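PDB 4Q82: Phospholipase/Carboxylesterase, which probably hydrolyses carboxylic ester bonds, as a serine hydrolase of the alpha/beta-hydrolase fold with a phospholipase or carboxylesterase type of activity. Local coordinates for residues A[209-214]-A[244-249]. Numbering follows the deposited sequence.
Sequences PIWGFH and QLTVYE
Strands 210-214 and 244-248 run parallel, 11° apart, as the last two strands of a mixed sheet consistent with the alpha/beta-hydrolase fold. Helix 224-235 links them in a beta-alpha-beta crossover, and within the chain the second strand forms the sheet edge. Five backbone hydrogen bonds join them, from Gln244 N to Ile210 O (2.9 Å) through to Tyr248 N to His214 O. Gly212 and His214 of the first strand each use both N and O toward the second.

Trp211, Phe213, Gln244 and Thr246 share one sheet face, on which Trp211, Phe213 and Gln244 meet helix 268-273. Trp211 has CG anti to the backbone N, which lays one indole face against the Gln244 side chain. Gln244 CB sits over the five-membered ring, 3.6 Å from its centroid. The Gln244 amide continues over the same indole face, its plane 27° from the ring, with NE2 3.5 Å from Trp211 CE3. Phe213 CZ lies against the opposite face, near the rim. An alanine in place of Trp211 would remove the indole donor to Thr246 OG1 and the surface under the Gln244 amide, and would probably loosen the packing on this face.

Phe213 CD2 packs 3.5 Å from Thr246 CB and 3.3 Å from Tyr248 OH, a hydroxyl that is hydrogen-bonded to Thr259. At the indole edge, Trp211 NE1 donates to Thr246 OG1 at 2.8 Å, with the oxygen only 8° out of the ring plane.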
ATOM      1  N   PRO A 209       9.715   7.270   5.055  1.00 22.26           N
ATOM      2  CA  PRO A 209       9.177   8.165   4.027  1.00 21.06           C
ATOM      3  C   PRO A 209       7.704   7.866   3.800  1.00 19.68           C
ATOM      4  O   PRO A 209       7.358   6.698   3.584  1.00 18.40           O
ATOM      5  CB  PRO A 209      10.009   7.835   2.769  1.00 21.43           C
ATOM      6  CG  PRO A 209      11.163   7.000   3.248  1.00 23.84           C
ATOM      7  CD  PRO A 209      10.704   6.320   4.516  1.00 23.26           C
ATOM      8  N   ILE A 210       6.855   8.887   3.891  1.00 19.52           N
ATOM      9  CA  ILE A 210       5.424   8.706   3.688  1.00 17.03           C
ATOM     10  C   ILE A 210       4.859   9.779   2.749  1.00 15.65           C
ATOM     11  O   ILE A 210       5.218  10.962   2.844  1.00 15.41           O
ATOM     12  CB  ILE A 210       4.644   8.747   5.035  1.00 16.90           C
ATOM     13  CG1 ILE A 210       5.235   7.738   6.027  1.00 17.63           C
ATOM     14  CG2 ILE A 210       3.137   8.480   4.756  1.00 14.25           C
ATOM     15  CD1 ILE A 210       4.620   7.812   7.453  1.00 20.07           C
ATOM     16  N   TRP A 211       4.005   9.355   1.821  1.00 14.60           N
ATOM     17  CA  TRP A 211       3.225  10.289   1.020  1.00 14.20           C
ATOM     18  C   TRP A 211       1.761  10.051   1.359  1.00 14.17           C
ATOM     19  O   TRP A 211       1.202   8.984   1.066  1.00 14.87           O
ATOM     20  CB  TRP A 211       3.490  10.085  -0.473  1.00 15.47           C
ATOM     21  CG  TRP A 211       2.960  11.171  -1.375  1.00 14.72           C
ATOM     22  CD1 TRP A 211       2.053  12.145  -1.064  1.00 14.54           C
ATOM     23  CD2 TRP A 211       3.322  11.368  -2.744  1.00 14.93           C
ATOM     24  NE1 TRP A 211       1.825  12.946  -2.183  1.00 13.96           N
ATOM     25  CE2 TRP A 211       2.609  12.488  -3.216  1.00 14.83           C
ATOM     26  CE3 TRP A 211       4.196  10.702  -3.619  1.00 15.53           C
ATOM     27  CZ2 TRP A 211       2.739  12.962  -4.533  1.00 15.05           C
ATOM     28  CZ3 TRP A 211       4.326  11.162  -4.929  1.00 17.08           C
ATOM     29  CH2 TRP A 211       3.602  12.288  -5.373  1.00 16.30           C
ATOM     30  N   GLY A 212       1.145  11.034   2.013  1.00 12.86           N
ATOM     31  CA  GLY A 212      -0.250  10.919   2.412  1.00 12.68           C
ATOM     32  C   GLY A 212      -1.132  11.705   1.456  1.00 13.06           C
ATOM     33  O   GLY A 212      -0.746  12.796   0.988  1.00 14.41           O
ATOM     34  N   PHE A 213      -2.302  11.145   1.159  1.00 11.16           N
ATOM     35  CA  PHE A 213      -3.284  11.733   0.217  1.00 11.61           C
ATOM     36  C   PHE A 213      -4.638  11.811   0.881  1.00 10.78           C
ATOM     37  O   PHE A 213      -5.031  10.846   1.556  1.00 11.27           O
ATOM     38  CB  PHE A 213      -3.471  10.872  -1.040  1.00 10.76           C
ATOM     39  CG  PHE A 213      -2.311  10.879  -1.976  1.00 12.19           C
ATOM     40  CD1 PHE A 213      -1.184  10.102  -1.720  1.00 11.92           C
ATOM     41  CD2 PHE A 213      -2.362  11.652  -3.126  1.00 11.45           C
ATOM     42  CE1 PHE A 213      -0.085  10.098  -2.608  1.00 12.50           C
ATOM     43  CE2 PHE A 213      -1.265  11.673  -4.036  1.00 12.32           C
ATOM     44  CZ  PHE A 213      -0.139  10.889  -3.773  1.00 12.50           C
ATOM     45  N   HIS A 214      -5.399  12.891   0.646  1.00 11.36           N
ATOM     46  CA  HIS A 214      -6.755  12.926   1.230  1.00 11.33           C
ATOM     47  C   HIS A 214      -7.585  13.934   0.432  1.00 12.35           C
ATOM     48  O   HIS A 214      -7.040  14.938  -0.034  1.00 13.18           O
ATOM     49  CB  HIS A 214      -6.718  13.328   2.713  1.00 11.12           C
ATOM     50  CG  HIS A 214      -7.681  12.560   3.593  1.00 10.63           C
ATOM     51  ND1 HIS A 214      -7.234  11.751   4.616  1.00 11.11           N
ATOM     52  CD2 HIS A 214      -9.041  12.477   3.615  1.00 10.70           C
ATOM     53  CE1 HIS A 214      -8.270  11.194   5.229  1.00 11.41           C
ATOM     54  NE2 HIS A 214      -9.378  11.619   4.644  1.00 11.54           N
ATOM     55  N   GLN A 244       5.578  13.765   2.067  1.00 19.74           N
ATOM     56  CA  GLN A 244       4.756  14.514   1.116  1.00 19.74           C
ATOM     57  C   GLN A 244       3.289  14.452   1.462  1.00 17.14           C
ATOM     58  O   GLN A 244       2.785  13.445   1.976  1.00 16.63           O
ATOM     59  CB  GLN A 244       4.931  14.003  -0.311  1.00 22.10           C
ATOM     60  CG  GLN A 244       6.221  14.426  -0.990  1.00 28.07           C
ATOM     61  CD  GLN A 244       6.057  14.331  -2.497  1.00 32.33           C
ATOM     62  OE1 GLN A 244       5.464  15.217  -3.123  1.00 34.53           O
ATOM     63  NE2 GLN A 244       6.512  13.227  -3.075  1.00 32.96           N
ATOM     64  N   LEU A 245       2.592  15.543   1.182  1.00 15.85           N
ATOM     65  CA  LEU A 245       1.152  15.595   1.481  1.00 15.68           C
ATOM     66  C   LEU A 245       0.414  16.112   0.246  1.00 15.62           C
ATOM     67  O   LEU A 245       0.797  17.155  -0.324  1.00 16.93           O
ATOM     68  CB  LEU A 245       0.886  16.521   2.678  1.00 16.98           C
ATOM     69  CG  LEU A 245      -0.575  16.930   2.878  1.00 16.20           C
ATOM     70  CD1 LEU A 245      -1.435  15.709   3.287  1.00 14.86           C
ATOM     71  CD2 LEU A 245      -0.738  18.044   3.942  1.00 17.73           C
ATOM     72  N   THR A 246      -0.648  15.426  -0.149  1.00 13.71           N
ATOM     73  CA  THR A 246      -1.445  15.869  -1.288  1.00 13.02           C
ATOM     74  C   THR A 246      -2.869  15.977  -0.830  1.00 13.49           C
ATOM     75  O   THR A 246      -3.422  15.005  -0.340  1.00 13.20           O
ATOM     76  CB  THR A 246      -1.346  14.887  -2.453  1.00 13.60           C
ATOM     77  OG1 THR A 246      -0.019  14.963  -2.979  1.00 14.93           O
ATOM     78  CG2 THR A 246      -2.349  15.248  -3.566  1.00 12.83           C
ATOM     79  N   VAL A 247      -3.446  17.169  -0.958  1.00 13.39           N
ATOM     80  CA  VAL A 247      -4.841  17.375  -0.564  1.00 13.20           C
ATOM     81  C   VAL A 247      -5.634  17.739  -1.810  1.00 13.65           C
ATOM     82  O   VAL A 247      -5.331  18.723  -2.489  1.00 14.68           O
ATOM     83  CB  VAL A 247      -4.986  18.486   0.483  1.00 14.95           C
ATOM     84  CG1 VAL A 247      -6.484  18.738   0.810  1.00 16.82           C
ATOM     85  CG2 VAL A 247      -4.238  18.079   1.779  1.00 17.56           C
ATOM     86  N   TYR A 248      -6.637  16.931  -2.109  1.00 14.01           N
ATOM     87  CA  TYR A 248      -7.442  17.168  -3.285  1.00 13.62           C
ATOM     88  C   TYR A 248      -8.600  18.055  -2.881  1.00 14.98           C
ATOM     89  O   TYR A 248      -9.473  17.633  -2.118  1.00 13.71           O
ATOM     90  CB  TYR A 248      -7.930  15.843  -3.845  1.00 12.48           C
ATOM     91  CG  TYR A 248      -6.859  14.887  -4.347  1.00 12.20           C
ATOM     92  CD1 TYR A 248      -6.037  15.225  -5.422  1.00 12.11           C
ATOM     93  CD2 TYR A 248      -6.740  13.597  -3.792  1.00 11.89           C
ATOM     94  CE1 TYR A 248      -5.108  14.313  -5.926  1.00 12.58           C
ATOM     95  CE2 TYR A 248      -5.798  12.667  -4.289  1.00 11.64           C
ATOM     96  CZ  TYR A 248      -4.996  13.044  -5.355  1.00 11.83           C
ATOM     97  OH  TYR A 248      -4.082  12.157  -5.867  1.00 11.45           O
ATOM     98  N   GLU A 249      -8.608  19.297  -3.352  1.00 15.63           N
ATOM     99  CA  GLU A 249      -9.652  20.226  -2.894  1.00 18.05           C
ATOM    100  C   GLU A 249     -11.017  19.941  -3.504  1.00 17.71           C
ATOM    101  O   GLU A 249     -11.162  19.713  -4.710  1.00 17.07           O
ATOM    102  CB  GLU A 249      -9.222  21.679  -3.145  1.00 21.26           C
ATOM    103  CG  GLU A 249      -7.972  22.036  -2.320  1.00 24.08           C
ATOM    104  CD  GLU A 249      -7.807  23.532  -2.039  1.00 28.45           C
ATOM    105  OE1 GLU A 249      -6.815  23.875  -1.368  1.00 30.45           O
ATOM    106  OE2 GLU A 249      -8.653  24.355  -2.472  1.00 29.82           O
TER